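PDB 6FKK: MIP07328p from Drosophila melanogaster, which probably acts as a repulsive axon guidance cue that binds semaphorin receptors, the chain here being its extracellular sema and plexin-repeat (PSI) portion. Local coordinates for residues S215-N220 against A224-V229; K252-C257 against Y266-Q271. All coordinates share one frame; numbering follows the deposited sequence.

In the fold
Both contacts lie in the sema domain, a beta-propeller, and reach neighbouring strands, 225-233 and 251-259; their centres are about 10 Å apart. Along the chain they follow one another without overlap. Ser227 ties the two together: its OG lies 2.6 Å from Asp268 O and 2.8 Å from Ile270 N, both probable hydrogen bonds. Arg254 of contact 2 bridges them a second way, making a cation-pi contact with Tyr226 of contact 1 while pairing with Asp268. The N-linked glycan on Asn256 belongs to contact 2; the nearest atoms of the Glu217 side chain, in contact 1, and this NAG are about 7 Å apart.

Contact 1 of 2, residues S215-N220 against A224-V229; sequences SMEVMN and AVYSRV
Ser215, Glu217 and Val218, in the loop that follows strand 206-214, gather round the Tyr226 side chain at the start of strand 225-233, a hairpin-loop contact pinned by a salt bridge to Arg228. The chain doubles back over a short connection, so that the nearest backbones are those of Ser215 and Ala224, with Ser215 N 3.0 Å from Ala224 O. Ser215 OG, set anti to the backbone N (chi1 175°), lies obliquely against the tyrosine ring, 3.1 Å from Tyr226 CE2. Glu217 puts its CG at the ring edge, in the ring plane, and its carboxylate is steeply inclined to the ring. Val218 adds the apolar share near the phenol end, its CG1 4.1 Å from Tyr226 CZ. Beside the ring, Arg228 NH1 donates to Glu217 OE2 at 3.1 Å, an appreciably bent bond (139°) that arrives from above the carboxylate plane. A bend at chi2 (-80°) brings the Arg228 guanidinium against Tyr226, whose CB lies over the centre of one face. A second acid, Glu213 on strand 206-214, holds Arg228 NE, so two carboxylates share this buried cation and should limit its rotation. Strand 225-233 runs antiparallel between strands 206-214 and 251-259; from the latter, Arg254 touches Glu217 and Arg228, while Lys321 binds the backbone carbonyls of Val218 and Met219.

Contact 2 of 2, residues K252-C257 against Y266-Q271; sequences KARLNC and YFDEIQ. With NAG (2-acetamido-2-deoxy-beta-D-glucopyranose), chain B.
An N-glycosylated beta hairpin, strands 251-259 and 265-279, holds this contact, with the sugar on Asn256 resting beside Tyr266. The backbones are joined by Phe267 N donating to Cys257 O at 2.9 Å, a nearly straight bond (167°). Arg254 reaches across fully extended, CG anti to the backbone N (chi1 -179°), and its NH2 meets Asp268 OD1 at 2.7 Å. The acid oxygen lies at the guanidinium edge, in its plane, whereas the arginine approaches from above the carboxylate plane. The same NH2 stands obliquely to the Tyr266 ring, 3.6 Å from Tyr266 CD2. Asn256 ND2 carries the NAG through its C1, and Ser258 OG is hydrogen-bonded to Asn256 OD1, which should steady the amide. The acetamido N2 of NAG sits at the tyrosine ring edge and donates to Tyr266 OH at 3.2 Å. On the buried side Leu255 CD1 packs against Ile270 CD1 at 4.0 Å, and Cys257 SG lies obliquely to the Phe267 ring while forming a disulfide with Cys302 of strand 298-305. The touching parts splay, 109° apart, within a hairpin of the sema-domain beta-propeller, whose blades are built from antiparallel strand pairs.

Contact 1 of 2, residues S215-N220 against A224-V229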
# COMPACT_ATOMS: atom_id res chain seq x y z
N SER A 215 -18.35 -7.73 6.22
CA SER A 215 -18.21 -8.21 7.59
C SER A 215 -19.27 -9.25 7.90
O SER A 215 -20.45 -9.05 7.59
CB SER A 215 -18.31 -7.05 8.58
OG SER A 215 -18.28 -7.54 9.91
N MET A 216 -18.84 -10.34 8.52
CA MET A 216 -19.76 -11.31 9.11
C MET A 216 -19.90 -11.12 10.61
O MET A 216 -20.97 -11.42 11.16
CB MET A 216 -19.28 -12.74 8.84
CG MET A 216 -19.27 -13.13 7.38
SD MET A 216 -18.67 -14.81 7.15
CE MET A 216 -19.63 -15.69 8.38
N GLU A 217 -18.86 -10.63 11.28
CA GLU A 217 -18.86 -10.54 12.74
C GLU A 217 -19.93 -9.59 13.27
O GLU A 217 -20.25 -9.66 14.46
CB GLU A 217 -17.48 -10.11 13.24
CG GLU A 217 -16.95 -8.83 12.60
CD GLU A 217 -15.57 -8.47 13.10
OE1 GLU A 217 -15.13 -9.06 14.11
OE2 GLU A 217 -14.91 -7.61 12.47
N VAL A 218 -20.46 -8.70 12.43
CA VAL A 218 -21.58 -7.88 12.87
C VAL A 218 -22.78 -8.78 13.14
O VAL A 218 -22.98 -9.81 12.48
CB VAL A 218 -21.92 -6.80 11.83
CG1 VAL A 218 -20.90 -5.67 11.89
CG2 VAL A 218 -21.96 -7.39 10.43
N MET A 219 -23.59 -8.39 14.13
CA MET A 219 -24.67 -9.25 14.60
C MET A 219 -25.65 -9.59 13.48
O MET A 219 -25.96 -10.77 13.25
CB MET A 219 -25.40 -8.56 15.76
CG MET A 219 -25.44 -7.05 15.65
SD MET A 219 -26.77 -6.29 16.60
CE MET A 219 -28.19 -6.81 15.65
N ASN A 220 -26.14 -8.58 12.78
CA ASN A 220 -27.15 -8.77 11.74
C ASN A 220 -26.55 -9.02 10.36
O ASN A 220 -27.28 -8.98 9.37
CB ASN A 220 -28.07 -7.55 11.69
CG ASN A 220 -27.31 -6.24 11.73
OD1 ASN A 220 -26.39 -6.08 12.53
ND2 ASN A 220 -27.69 -5.31 10.87
N ALA A 224 -21.38 -3.99 6.12
CA ALA A 224 -20.33 -3.10 6.60
C ALA A 224 -18.98 -3.59 6.10
O ALA A 224 -18.69 -4.79 6.16
CB ALA A 224 -20.33 -3.03 8.12
N VAL A 225 -18.16 -2.67 5.62
CA VAL A 225 -16.83 -3.01 5.13
C VAL A 225 -15.83 -2.85 6.27
O VAL A 225 -15.83 -1.82 6.96
CB VAL A 225 -16.44 -2.14 3.93
CG1 VAL A 225 -15.07 -2.53 3.42
CG2 VAL A 225 -17.47 -2.27 2.83
N TYR A 226 -15.00 -3.87 6.47
CA TYR A 226 -13.91 -3.82 7.43
C TYR A 226 -12.59 -4.05 6.71
O TYR A 226 -12.53 -4.75 5.69
CB TYR A 226 -14.08 -4.87 8.54
CG TYR A 226 -15.18 -4.56 9.54
CD1 TYR A 226 -15.69 -3.27 9.67
CD2 TYR A 226 -15.69 -5.55 10.36
CE1 TYR A 226 -16.69 -2.99 10.58
CE2 TYR A 226 -16.69 -5.28 11.27
CZ TYR A 226 -17.19 -4.00 11.38
OH TYR A 226 -18.19 -3.72 12.29
N SER A 227 -11.52 -3.47 7.25
CA SER A 227 -10.18 -3.64 6.71
C SER A 227 -9.45 -4.73 7.48
O SER A 227 -9.52 -4.79 8.71
CB SER A 227 -9.40 -2.33 6.77
OG SER A 227 -10.06 -1.30 6.06
N ARG A 228 -8.76 -5.60 6.75
CA ARG A 228 -8.14 -6.78 7.33
C ARG A 228 -6.68 -6.88 6.92
O ARG A 228 -6.27 -6.39 5.87
CB ARG A 228 -8.85 -8.07 6.90
CG ARG A 228 -10.37 -8.02 6.94
CD ARG A 228 -10.92 -8.22 8.34
NE ARG A 228 -12.30 -8.70 8.30
CZ ARG A 228 -13.07 -8.86 9.37
NH1 ARG A 228 -12.59 -8.57 10.57
NH2 ARG A 228 -14.31 -9.30 9.24
N VAL A 229 -5.90 -7.54 7.77
CA VAL A 229 -4.59 -8.06 7.40
C VAL A 229 -4.63 -9.57 7.57
O VAL A 229 -5.08 -10.08 8.61
CB VAL A 229 -3.45 -7.44 8.24
CG1 VAL A 229 -3.71 -7.58 9.73
CG2 VAL A 229 -2.11 -8.05 7.86

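Contact 2 of 2, residues K252-C257 against Y266-Q271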
# COMPACT_ATOMS: atom_id res chain seq x y z
N LYS A 252 -6.58 -14.10 9.62
CA LYS A 252 -6.76 -12.68 9.35
C LYS A 252 -7.21 -11.97 10.62
O LYS A 252 -7.82 -12.57 11.51
CB LYS A 252 -7.76 -12.42 8.22
CG LYS A 252 -9.16 -12.95 8.46
CD LYS A 252 -10.06 -12.64 7.28
CE LYS A 252 -11.47 -13.17 7.48
NZ LYS A 252 -12.35 -12.88 6.32
N ALA A 253 -6.90 -10.68 10.68
CA ALA A 253 -7.28 -9.84 11.80
C ALA A 253 -7.74 -8.49 11.27
O ALA A 253 -7.31 -8.05 10.20
CB ALA A 253 -6.13 -9.65 12.79
N ARG A 254 -8.62 -7.83 12.02
CA ARG A 254 -9.11 -6.52 11.63
C ARG A 254 -8.07 -5.45 11.94
O ARG A 254 -7.36 -5.53 12.95
CB ARG A 254 -10.42 -6.20 12.34
CG ARG A 254 -11.00 -4.85 11.96
CD ARG A 254 -12.22 -4.50 12.79
NE ARG A 254 -12.77 -3.20 12.42
CZ ARG A 254 -13.79 -2.62 13.03
NH1 ARG A 254 -14.39 -3.22 14.05
NH2 ARG A 254 -14.22 -1.43 12.61
N LEU A 255 -7.97 -4.47 11.06
CA LEU A 255 -7.14 -3.29 11.31
C LEU A 255 -7.99 -2.21 11.96
O LEU A 255 -9.14 -1.98 11.56
CB LEU A 255 -6.52 -2.78 10.01
CG LEU A 255 -5.51 -3.71 9.34
CD1 LEU A 255 -5.05 -3.12 8.03
CD2 LEU A 255 -4.33 -3.96 10.26
N ASN A 256 -7.43 -1.54 12.97
CA ASN A 256 -8.14 -0.56 13.77
C ASN A 256 -7.52 0.81 13.51
O ASN A 256 -6.52 1.17 14.13
CB ASN A 256 -8.10 -0.93 15.25
CG ASN A 256 -8.96 -0.02 16.12
OD1 ASN A 256 -9.22 1.13 15.78
ND2 ASN A 256 -9.39 -0.55 17.26
N CYS A 257 -8.13 1.57 12.61
CA CYS A 257 -7.75 2.96 12.35
C CYS A 257 -8.94 3.82 12.76
O CYS A 257 -9.89 4.00 11.99
CB CYS A 257 -7.39 3.16 10.88
SG CYS A 257 -6.79 4.82 10.49
N TYR A 266 -14.45 5.54 13.27
CA TYR A 266 -13.66 4.56 12.52
C TYR A 266 -13.49 4.97 11.07
O TYR A 266 -14.39 5.54 10.45
CB TYR A 266 -14.32 3.18 12.58
CG TYR A 266 -14.28 2.52 13.93
CD1 TYR A 266 -15.25 2.78 14.89
CD2 TYR A 266 -13.27 1.61 14.25
CE1 TYR A 266 -15.22 2.16 16.13
CE2 TYR A 266 -13.23 0.99 15.49
CZ TYR A 266 -14.21 1.27 16.42
OH TYR A 266 -14.17 0.66 17.65
N PHE A 267 -12.31 4.66 10.53
CA PHE A 267 -12.05 4.69 9.09
C PHE A 267 -11.85 3.24 8.68
O PHE A 267 -10.77 2.67 8.85
CB PHE A 267 -10.82 5.54 8.77
CG PHE A 267 -10.91 6.96 9.26
CD1 PHE A 267 -10.56 7.28 10.57
CD2 PHE A 267 -11.30 7.98 8.42
CE1 PHE A 267 -10.63 8.58 11.03
CE2 PHE A 267 -11.37 9.29 8.87
CZ PHE A 267 -11.04 9.59 10.17
N ASP A 268 -12.91 2.62 8.15
CA ASP A 268 -12.97 1.17 8.01
C ASP A 268 -12.59 0.65 6.63
O ASP A 268 -12.51 -0.57 6.46
CB ASP A 268 -14.38 0.67 8.36
CG ASP A 268 -14.62 0.62 9.85
OD1 ASP A 268 -13.67 0.31 10.60
OD2 ASP A 268 -15.77 0.88 10.28
N GLU A 269 -12.35 1.52 5.65
CA GLU A 269 -12.09 1.09 4.28
C GLU A 269 -10.66 1.49 3.90
O GLU A 269 -10.41 2.63 3.52
CB GLU A 269 -13.11 1.67 3.32
CG GLU A 269 -14.53 1.16 3.56
CD GLU A 269 -15.49 1.57 2.45
OE1 GLU A 269 -15.13 2.44 1.64
OE2 GLU A 269 -16.60 1.00 2.41
N ILE A 270 -9.74 0.53 3.99
CA ILE A 270 -8.36 0.79 3.60
C ILE A 270 -8.28 0.99 2.09
O ILE A 270 -9.06 0.41 1.32
CB ILE A 270 -7.45 -0.37 4.07
CG1 ILE A 270 -5.98 0.01 3.95
CG2 ILE A 270 -7.74 -1.63 3.28
CD1 ILE A 270 -5.05 -0.96 4.65
N GLN A 271 -7.35 1.83 1.66
CA GLN A 271 -7.28 2.23 0.26
C GLN A 271 -5.90 2.00 -0.33
O GLN A 271 -5.77 1.73 -1.53
CB GLN A 271 -7.68 3.70 0.11
CG GLN A 271 -9.11 4.01 0.49
CD GLN A 271 -10.12 3.40 -0.46
OE1 GLN A 271 -9.86 3.28 -1.66
NE2 GLN A 271 -11.27 3.01 0.06
C1 NAG B . -10.21 0.24 18.15
C2 NAG B . -11.06 -0.63 19.06
C3 NAG B . -11.91 0.24 19.98
C4 NAG B . -11.07 1.31 20.68
C5 NAG B . -10.18 2.04 19.67
C6 NAG B . -9.21 2.99 20.32
C7 NAG B . -11.71 -2.83 18.17
C8 NAG B . -12.69 -3.59 17.32
N2 NAG B . -11.91 -1.52 18.27
O3 NAG B . -12.52 -0.62 20.94
O4 NAG B . -11.90 2.31 21.26
O5 NAG B . -9.40 1.09 18.93
O6 NAG B . -8.33 2.32 21.21
O7 NAG B . -10.77 -3.39 18.74